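Long-range contacts in putative hydrolase (Burkholderia cenocepacia, PDB 4X00), which is probably a hydrolase of the alpha/beta-hydrolase superfamily, thought to act as an aryl esterase: residues I140-Q146 and P237-A242; R63-Y67 and I97-A103. All coordinates share one frame. Numbering follows the deposited sequence.

Contact 1 of 2, residues I140-Q146 and P237-A242; sequences IELKPDQ and PSIARA
Residues 140-146 form an irregular loop laid along one side of helix 235-245, whose turns 237-242 carry the backbone bonds Arg241 N to Pro237 O and Ala242 N to Ser238 O, both 3.0 Å. The nearest CA pair across the segments is Gln146 CA and Ser238 CA, 5.3 Å apart. The loop is folded back on itself: Leu142 centres an inverse gamma turn, Gln146 N bonds to Lys143 O (2.9 Å), and the Gln146 side chain ties the loop's two ends together, OE1 accepting from Glu141 N and NE2 donating to Glu141 OE1, both at 3.0 Å. Glu141 OE1 also accepts from Arg241 NE (2.9 Å) while Glu141 OE2 takes Arg241 NH2 (2.9 Å), a bidentate salt bridge with Arg241 at chi1 t, chi2 p. In this alpha/beta-hydrolase fold the loop follows strand 132-136 and leads toward helix 151-156, and the ion pair fastens it to the helix after strand 222-227. Apolar packing centres on Ile140 (m, m), whose CD1 lies 4.1 Å from Ala242 CB and whose CG2 lies 4.0 Å from Arg241 CG; Tyr226 and Leu215 adjoin it. Pro237 CB abuts Asp145 O at 3.2 Å. A water links the segments, accepting from Ile140 N (2.8 Å) and donating to Glu141 O (3.1 Å) and Ser238 OG (3.0 Å), the last also bonded to Lys234 O.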
ATOM      1  N   ILE A 140       4.953  -1.952   9.225  1.00 10.68           N
ATOM      2  CA  ILE A 140       4.571  -2.983  10.184  1.00 12.07           C
ATOM      3  C   ILE A 140       4.056  -2.225  11.404  1.00 13.09           C
ATOM      4  O   ILE A 140       2.849  -2.180  11.649  1.00 13.48           O
ATOM      5  CB  ILE A 140       5.740  -3.938  10.510  1.00 11.92           C
ATOM      6  CG1 ILE A 140       6.236  -4.611   9.213  1.00 11.60           C
ATOM      7  CG2 ILE A 140       5.305  -4.964  11.552  1.00 12.99           C
ATOM      8  CD1 ILE A 140       5.134  -5.366   8.410  1.00 11.14           C
ATOM      9  N   GLU A 141       4.953  -1.561  12.130  1.00 13.24           N
ATOM     10  CA  GLU A 141       4.526  -0.575  13.122  1.00 14.68           C
ATOM     11  C   GLU A 141       5.189   0.746  12.852  1.00 15.79           C
ATOM     12  O   GLU A 141       6.298   0.800  12.316  1.00 15.78           O
ATOM     13  CB  GLU A 141       4.853  -1.038  14.550  1.00 15.76           C
ATOM     14  CG  GLU A 141       4.091  -2.299  14.918  1.00 17.29           C
ATOM     15  CD  GLU A 141       4.634  -3.016  16.128  1.00 19.00           C
ATOM     16  OE1 GLU A 141       5.869  -3.049  16.309  1.00 19.33           O
ATOM     17  OE2 GLU A 141       3.805  -3.556  16.910  1.00 19.82           O
ATOM     18  N   LEU A 142       4.510   1.817  13.244  1.00 17.27           N
ATOM     19  CA  LEU A 142       5.058   3.155  13.121  1.00 18.51           C
ATOM     20  C   LEU A 142       5.849   3.493  14.377  1.00 19.62           C
ATOM     21  O   LEU A 142       5.345   4.167  15.268  1.00 21.23           O
ATOM     22  CB  LEU A 142       3.936   4.159  12.892  1.00 19.55           C
ATOM     23  CG  LEU A 142       3.148   3.982  11.602  1.00 21.69           C
ATOM     24  CD1 LEU A 142       1.846   4.783  11.669  1.00 23.10           C
ATOM     25  CD2 LEU A 142       3.994   4.447  10.423  1.00 22.97           C
ATOM     26  N   LYS A 143       7.073   2.974  14.459  1.00 20.00           N
ATOM     27  CA  LYS A 143       7.921   3.091  15.645  1.00 20.18           C
ATOM     28  C   LYS A 143       9.326   3.460  15.165  1.00 20.21           C
ATOM     29  O   LYS A 143       9.711   3.100  14.056  1.00 19.27           O
ATOM     30  CB  LYS A 143       7.945   1.772  16.454  1.00 20.25           C
ATOM     31  N   PRO A 144      10.092   4.192  15.977  1.00 21.34           N
ATOM     32  CA  PRO A 144      11.434   4.587  15.537  1.00 21.35           C
ATOM     33  C   PRO A 144      12.355   3.429  15.176  1.00 21.30           C
ATOM     34  O   PRO A 144      13.226   3.602  14.324  1.00 21.31           O
ATOM     35  CB  PRO A 144      11.981   5.358  16.749  1.00 22.44           C
ATOM     36  CG  PRO A 144      10.754   5.905  17.408  1.00 24.05           C
ATOM     37  CD  PRO A 144       9.715   4.831  17.246  1.00 22.73           C
ATOM     38  N   ASP A 145      12.153   2.259  15.767  1.00 20.88           N
ATOM     39  CA  ASP A 145      13.017   1.135  15.451  1.00 21.74           C
ATOM     40  C   ASP A 145      12.694   0.560  14.079  1.00 19.07           C
ATOM     41  O   ASP A 145      13.440  -0.266  13.577  1.00 19.09           O
ATOM     42  CB  ASP A 145      12.953   0.049  16.552  1.00 26.26           C
ATOM     43  CG  ASP A 145      11.593  -0.655  16.655  1.00 32.05           C
ATOM     44  OD1 ASP A 145      10.551  -0.093  16.286  1.00 33.01           O
ATOM     45  OD2 ASP A 145      11.568  -1.799  17.157  1.00 36.68           O
ATOM     46  N   GLN A 146      11.611   1.023  13.460  1.00 16.63           N
ATOM     47  CA  GLN A 146      11.176   0.466  12.169  1.00 15.58           C
ATOM     48  C   GLN A 146      11.008   1.505  11.068  1.00 14.18           C
ATOM     49  O   GLN A 146      10.773   1.133   9.925  1.00 13.49           O
ATOM     50  CB  GLN A 146       9.856  -0.298  12.340  1.00 14.98           C
ATOM     51  CG  GLN A 146       9.980  -1.545  13.189  1.00 14.76           C
ATOM     52  CD  GLN A 146       8.625  -2.099  13.631  1.00 15.22           C
ATOM     53  OE1 GLN A 146       7.781  -2.402  12.810  1.00 15.94           O
ATOM     54  NE2 GLN A 146       8.416  -2.201  14.945  1.00 15.50           N
ATOM     55  N   PRO A 237      14.602  -4.342  10.155  1.00 13.45           N
ATOM     56  CA  PRO A 237      13.882  -4.361  11.435  1.00 13.07           C
ATOM     57  C   PRO A 237      12.376  -4.577  11.265  1.00 13.28           C
ATOM     58  O   PRO A 237      11.773  -5.225  12.108  1.00 14.48           O
ATOM     59  CB  PRO A 237      14.185  -2.976  12.018  1.00 14.23           C
ATOM     60  CG  PRO A 237      15.539  -2.619  11.422  1.00 14.42           C
ATOM     61  CD  PRO A 237      15.463  -3.146  10.019  1.00 13.97           C
ATOM     62  N   SER A 238      11.786  -4.073  10.187  1.00 12.11           N
ATOM     63  CA  SER A 238      10.370  -4.303   9.954  1.00 11.62           C
ATOM     64  C   SER A 238      10.099  -5.778   9.674  1.00 11.45           C
ATOM     65  O   SER A 238       9.150  -6.352  10.210  1.00 12.71           O
ATOM     66  CB  SER A 238       9.894  -3.430   8.806  1.00 11.50           C
ATOM     67  OG  SER A 238       9.890  -2.070   9.214  1.00 12.40           O
ATOM     68  N   ILE A 239      10.920  -6.381   8.812  1.00 10.18           N
ATOM     69  CA  ILE A 239      10.790  -7.801   8.512  1.00 10.99           C
ATOM     70  C   ILE A 239      10.948  -8.623   9.782  1.00 11.81           C
ATOM     71  O   ILE A 239      10.159  -9.537  10.038  1.00 12.11           O
ATOM     72  CB  ILE A 239      11.815  -8.231   7.449  1.00 11.24           C
ATOM     73  CG1 ILE A 239      11.412  -7.664   6.085  1.00 11.52           C
ATOM     74  CG2 ILE A 239      11.876  -9.781   7.350  1.00 12.57           C
ATOM     75  CD1 ILE A 239      12.510  -7.743   5.056  1.00 12.25           C
ATOM     76  N   ALA A 240      11.930  -8.277  10.608  1.00 12.41           N
ATOM     77  CA  ALA A 240      12.195  -9.056  11.814  1.00 13.70           C
ATOM     78  C   ALA A 240      11.036  -8.932  12.797  1.00 13.47           C
ATOM     79  O   ALA A 240      10.640  -9.924  13.417  1.00 14.02           O
ATOM     80  CB  ALA A 240      13.519  -8.623  12.465  1.00 14.25           C
ATOM     81  N   ARG A 241      10.466  -7.740  12.932  1.00 13.68           N
ATOM     82  CA  ARG A 241       9.318  -7.560  13.806  1.00 13.62           C
ATOM     83  C   ARG A 241       8.133  -8.381  13.302  1.00 13.32           C
ATOM     84  O   ARG A 241       7.479  -9.066  14.079  1.00 13.55           O
ATOM     85  CB  ARG A 241       8.938  -6.078  13.896  1.00 13.40           C
ATOM     86  CG  ARG A 241       7.662  -5.818  14.669  1.00 14.83           C
ATOM     87  CD  ARG A 241       7.728  -6.255  16.117  1.00 16.62           C
ATOM     88  NE  ARG A 241       6.519  -5.796  16.787  1.00 17.99           N
ATOM     89  CZ  ARG A 241       5.929  -6.407  17.809  1.00 19.38           C
ATOM     90  NH1 ARG A 241       6.426  -7.530  18.316  1.00 20.45           N
ATOM     91  NH2 ARG A 241       4.822  -5.879  18.314  1.00 19.47           N
ATOM     92  N   ALA A 242       7.880  -8.340  11.997  1.00 12.12           N
ATOM     93  CA  ALA A 242       6.791  -9.135  11.446  1.00 12.09           C
ATOM     94  C   ALA A 242       6.999 -10.628  11.646  1.00 12.77           C
ATOM     95  O   ALA A 242       6.037 -11.331  11.993  1.00 13.04           O
ATOM     96  CB  ALA A 242       6.606  -8.820   9.974  1.00 12.15           C
TER
HETATM   97  O   HOH W   1       7.343  -0.577   9.789  1.00 12.19           O

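Contact 2 of 2, residues R63-Y67 and I97-A103; sequences RLITY and IIESTHA
Ile97 and Ile65 form the apolar centre, with Ile65 CG2 4.3 Å from Ile97 CG2. Ile97 CD1 sits over one face of the Tyr67 ring (chi1 p), 3.4 Å from its centroid and 18° off the normal, a CH-pi contact. Ile65 CD1 reaches Thr101 OG1 at 4.1 Å and Ala103 CB at 4.4 Å. Strand 63-67 thus faces the C-terminal end of helix 87-100, a helix packed on the central sheet of an alpha/beta hydrolase. The nearest CA atoms are Arg63 CA-Ala103 CA 8.7 Å, Ile65 CA-Thr101 CA 8.8 Å and Tyr67 CA-Ile97 CA 8.5 Å. The helix terminates in a Schellman motif, His102 taking positive phi (52°) while His102 N bonds to Glu99 O (3.0 Å) and Ala103 N to Ile98 O (3.3 Å). Thr101 OG1 donates to Ile97 O (2.7 Å) and accepts from Ala103 N (3.3 Å), an ST turn. At the polar edge, extended Arg63 bonds Thr101 O through NH1 (2.8 Å) and weakly through NH2 (3.2 Å), which also salt-bridges Glu28.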
ATOM      1  N   ARG A  63      -7.474 -10.911 -12.273  1.00 10.03           N
ATOM      2  CA  ARG A  63      -8.355  -9.744 -12.157  1.00 10.19           C
ATOM      3  C   ARG A  63      -7.621  -8.699 -11.319  1.00 10.35           C
ATOM      4  O   ARG A  63      -7.410  -8.890 -10.116  1.00 11.89           O
ATOM      5  CB  ARG A  63      -9.685 -10.153 -11.543  1.00 10.92           C
ATOM      6  CG  ARG A  63     -10.655  -8.980 -11.391  1.00 11.72           C
ATOM      7  CD  ARG A  63     -11.966  -9.411 -10.759  1.00 12.35           C
ATOM      8  NE  ARG A  63     -12.872  -8.274 -10.669  1.00 12.93           N
ATOM      9  CZ  ARG A  63     -13.982  -8.288  -9.948  1.00 14.47           C
ATOM     10  NH1 ARG A  63     -14.294  -9.377  -9.245  1.00 16.39           N
ATOM     11  NH2 ARG A  63     -14.770  -7.215  -9.924  1.00 15.75           N
ATOM     12  N   LEU A  64      -7.197  -7.610 -11.965  1.00 10.35           N
ATOM     13  CA  LEU A  64      -6.286  -6.653 -11.328  1.00 10.73           C
ATOM     14  C   LEU A  64      -7.054  -5.436 -10.839  1.00 10.66           C
ATOM     15  O   LEU A  64      -7.483  -4.607 -11.638  1.00 13.23           O
ATOM     16  CB  LEU A  64      -5.187  -6.238 -12.315  1.00 11.48           C
ATOM     17  CG  LEU A  64      -4.365  -7.394 -12.916  1.00 11.92           C
ATOM     18  CD1 LEU A  64      -3.437  -6.851 -14.018  1.00 13.35           C
ATOM     19  CD2 LEU A  64      -3.541  -8.083 -11.845  1.00 12.07           C
ATOM     20  N   ILE A  65      -7.214  -5.341  -9.531  1.00  9.05           N
ATOM     21  CA  ILE A  65      -8.043  -4.285  -8.944  1.00  8.91           C
ATOM     22  C   ILE A  65      -7.155  -3.275  -8.226  1.00  7.83           C
ATOM     23  O   ILE A  65      -6.334  -3.657  -7.385  1.00  8.55           O
ATOM     24  CB  ILE A  65      -9.047  -4.886  -7.951  1.00  9.97           C
ATOM     25  CG1 ILE A  65      -9.990  -5.859  -8.675  1.00 12.52           C
ATOM     26  CG2 ILE A  65      -9.815  -3.768  -7.207  1.00 10.21           C
ATOM     27  CD1 ILE A  65     -10.740  -6.795  -7.714  1.00 14.23           C
ATOM     28  N   THR A  66      -7.348  -1.988  -8.514  1.00  8.10           N
ATOM     29  CA  THR A  66      -6.656  -0.943  -7.784  1.00  8.40           C
ATOM     30  C   THR A  66      -7.704   0.030  -7.230  1.00  8.61           C
ATOM     31  O   THR A  66      -8.853   0.029  -7.671  1.00  9.38           O
ATOM     32  CB  THR A  66      -5.660  -0.167  -8.680  1.00  8.73           C
ATOM     33  OG1 THR A  66      -6.336   0.330  -9.843  1.00  9.07           O
ATOM     34  CG2 THR A  66      -4.494  -1.029  -9.131  1.00  9.53           C
ATOM     35  N   TYR A  67      -7.305   0.870  -6.282  1.00  7.59           N
ATOM     36  CA  TYR A  67      -8.173   1.945  -5.831  1.00  7.00           C
ATOM     37  C   TYR A  67      -7.338   3.026  -5.189  1.00  7.22           C
ATOM     38  O   TYR A  67      -6.165   2.818  -4.837  1.00  8.22           O
ATOM     39  CB  TYR A  67      -9.237   1.444  -4.842  1.00  8.41           C
ATOM     40  CG  TYR A  67      -8.767   0.969  -3.492  1.00  8.09           C
ATOM     41  CD1 TYR A  67      -8.201  -0.296  -3.343  1.00  8.20           C
ATOM     42  CD2 TYR A  67      -8.931   1.757  -2.355  1.00  8.11           C
ATOM     43  CE1 TYR A  67      -7.820  -0.771  -2.097  1.00  8.96           C
ATOM     44  CE2 TYR A  67      -8.565   1.309  -1.101  1.00  7.93           C
ATOM     45  CZ  TYR A  67      -8.024   0.013  -0.970  1.00  8.51           C
ATOM     46  OH  TYR A  67      -7.658  -0.451   0.268  1.00  9.73           O
ATOM     47  N   ILE A  97     -14.431  -2.641  -0.762  1.00 15.72           N
ATOM     48  CA  ILE A  97     -14.001  -3.007  -2.112  1.00 16.29           C
ATOM     49  C   ILE A  97     -14.020  -4.521  -2.331  1.00 16.53           C
ATOM     50  O   ILE A  97     -14.510  -4.969  -3.360  1.00 17.21           O
ATOM     51  CB  ILE A  97     -12.651  -2.407  -2.377  1.00 17.10           C
ATOM     52  CG1 ILE A  97     -12.914  -0.899  -2.566  1.00 18.43           C
ATOM     53  CG2 ILE A  97     -11.934  -3.040  -3.595  1.00 18.01           C
ATOM     54  CD1 ILE A  97     -11.746  -0.077  -2.541  1.00 19.49           C
ATOM     55  N   ILE A  98     -13.538  -5.311  -1.369  1.00 15.50           N
ATOM     56  CA  ILE A  98     -13.617  -6.773  -1.487  1.00 16.06           C
ATOM     57  C   ILE A  98     -15.062  -7.207  -1.692  1.00 18.12           C
ATOM     58  O   ILE A  98     -15.361  -8.047  -2.542  1.00 18.91           O
ATOM     59  CB  ILE A  98     -13.014  -7.459  -0.246  1.00 15.30           C
ATOM     60  CG1 ILE A  98     -11.501  -7.190  -0.225  1.00 15.49           C
ATOM     61  CG2 ILE A  98     -13.317  -8.964  -0.246  1.00 16.32           C
ATOM     62  CD1 ILE A  98     -10.797  -7.592   1.052  1.00 15.92           C
ATOM     63  N   GLU A  99     -15.977  -6.602  -0.948  1.00 19.09           N
ATOM     64  CA  GLU A  99     -17.391  -6.978  -1.077  1.00 23.22           C
ATOM     65  C   GLU A  99     -18.014  -6.528  -2.398  1.00 23.36           C
ATOM     66  O   GLU A  99     -18.698  -7.309  -3.076  1.00 23.18           O
ATOM     67  CB  GLU A  99     -18.196  -6.415   0.092  1.00 27.76           C
ATOM     68  CG  GLU A  99     -17.921  -7.170   1.372  1.00 33.42           C
ATOM     69  CD  GLU A  99     -18.737  -6.682   2.557  1.00 38.91           C
ATOM     70  OE1 GLU A  99     -19.938  -6.343   2.382  1.00 41.47           O
ATOM     71  OE2 GLU A  99     -18.168  -6.647   3.676  1.00 40.48           O
ATOM     72  N   SER A 100     -17.779  -5.274  -2.768  1.00 23.87           N
ATOM     73  CA  SER A 100     -18.469  -4.697  -3.914  1.00 25.88           C
ATOM     74  C   SER A 100     -18.039  -5.361  -5.212  1.00 26.81           C
ATOM     75  O   SER A 100     -18.845  -5.560  -6.125  1.00 27.99           O
ATOM     76  CB  SER A 100     -18.217  -3.192  -3.981  1.00 27.61           C
ATOM     77  OG  SER A 100     -19.060  -2.598  -4.955  1.00 30.24           O
ATOM     78  N   THR A 101     -16.762  -5.705  -5.290  1.00 26.50           N
ATOM     79  CA  THR A 101     -16.224  -6.352  -6.473  1.00 26.52           C
ATOM     80  C   THR A 101     -16.573  -7.837  -6.506  1.00 26.77           C
ATOM     81  O   THR A 101     -16.373  -8.509  -7.515  1.00 26.67           O
ATOM     82  CB  THR A 101     -14.704  -6.187  -6.531  1.00 26.13           C
ATOM     83  OG1 THR A 101     -14.127  -6.797  -5.371  1.00 26.01           O
ATOM     84  CG2 THR A 101     -14.331  -4.708  -6.563  1.00 26.32           C
ATOM     85  N   HIS A 102     -17.134  -8.339  -5.408  1.00 27.18           N
ATOM     86  CA  HIS A 102     -17.387  -9.770  -5.221  1.00 27.77           C
ATOM     87  C   HIS A 102     -16.121 -10.579  -5.492  1.00 26.65           C
ATOM     88  O   HIS A 102     -16.189 -11.715  -5.967  1.00 26.54           O
ATOM     89  CB  HIS A 102     -18.550 -10.260  -6.101  1.00 31.21           C
ATOM     90  CG  HIS A 102     -19.834  -9.547  -5.819  1.00 35.12           C
ATOM     91  ND1 HIS A 102     -20.718  -9.961  -4.844  1.00 36.92           N
ATOM     92  CD2 HIS A 102     -20.357  -8.413  -6.344  1.00 36.37           C
ATOM     93  CE1 HIS A 102     -21.743  -9.130  -4.801  1.00 37.70           C
ATOM     94  NE2 HIS A 102     -21.546  -8.180  -5.696  1.00 37.12           N
ATOM     95  N   ALA A 103     -14.979  -9.969  -5.163  1.00 26.38           N
ATOM     96  CA  ALA A 103     -13.676 -10.603  -5.331  1.00 26.55           C
ATOM     97  C   ALA A 103     -13.603 -11.879  -4.502  1.00 27.74           C
ATOM     98  O   ALA A 103     -13.768 -11.856  -3.278  1.00 28.91           O
ATOM     99  CB  ALA A 103     -12.556  -9.645  -4.943  1.00 25.87           C
TER

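In the fold
Contacts 1 and 2 lie on opposite sides of the chain's centre, their centres 29 Å apart and their nearest atoms about 16 Å apart, so they do not touch. They follow one another along the chain within one alpha/beta-hydrolase fold. Contact 2 packs a helix onto strand 63-67, between strands 23-30 and 36-40 of the central sheet; contact 1 joins a loop after strand 132-136 to the helix after strand 222-227, toward the other end of that sheet. Each has a side chain near the probable catalytic machinery without touching it: Ser238 near a likely Ser112-His259-Asp230 triad, Tyr67 near the putative nucleophile elbow around Ser112.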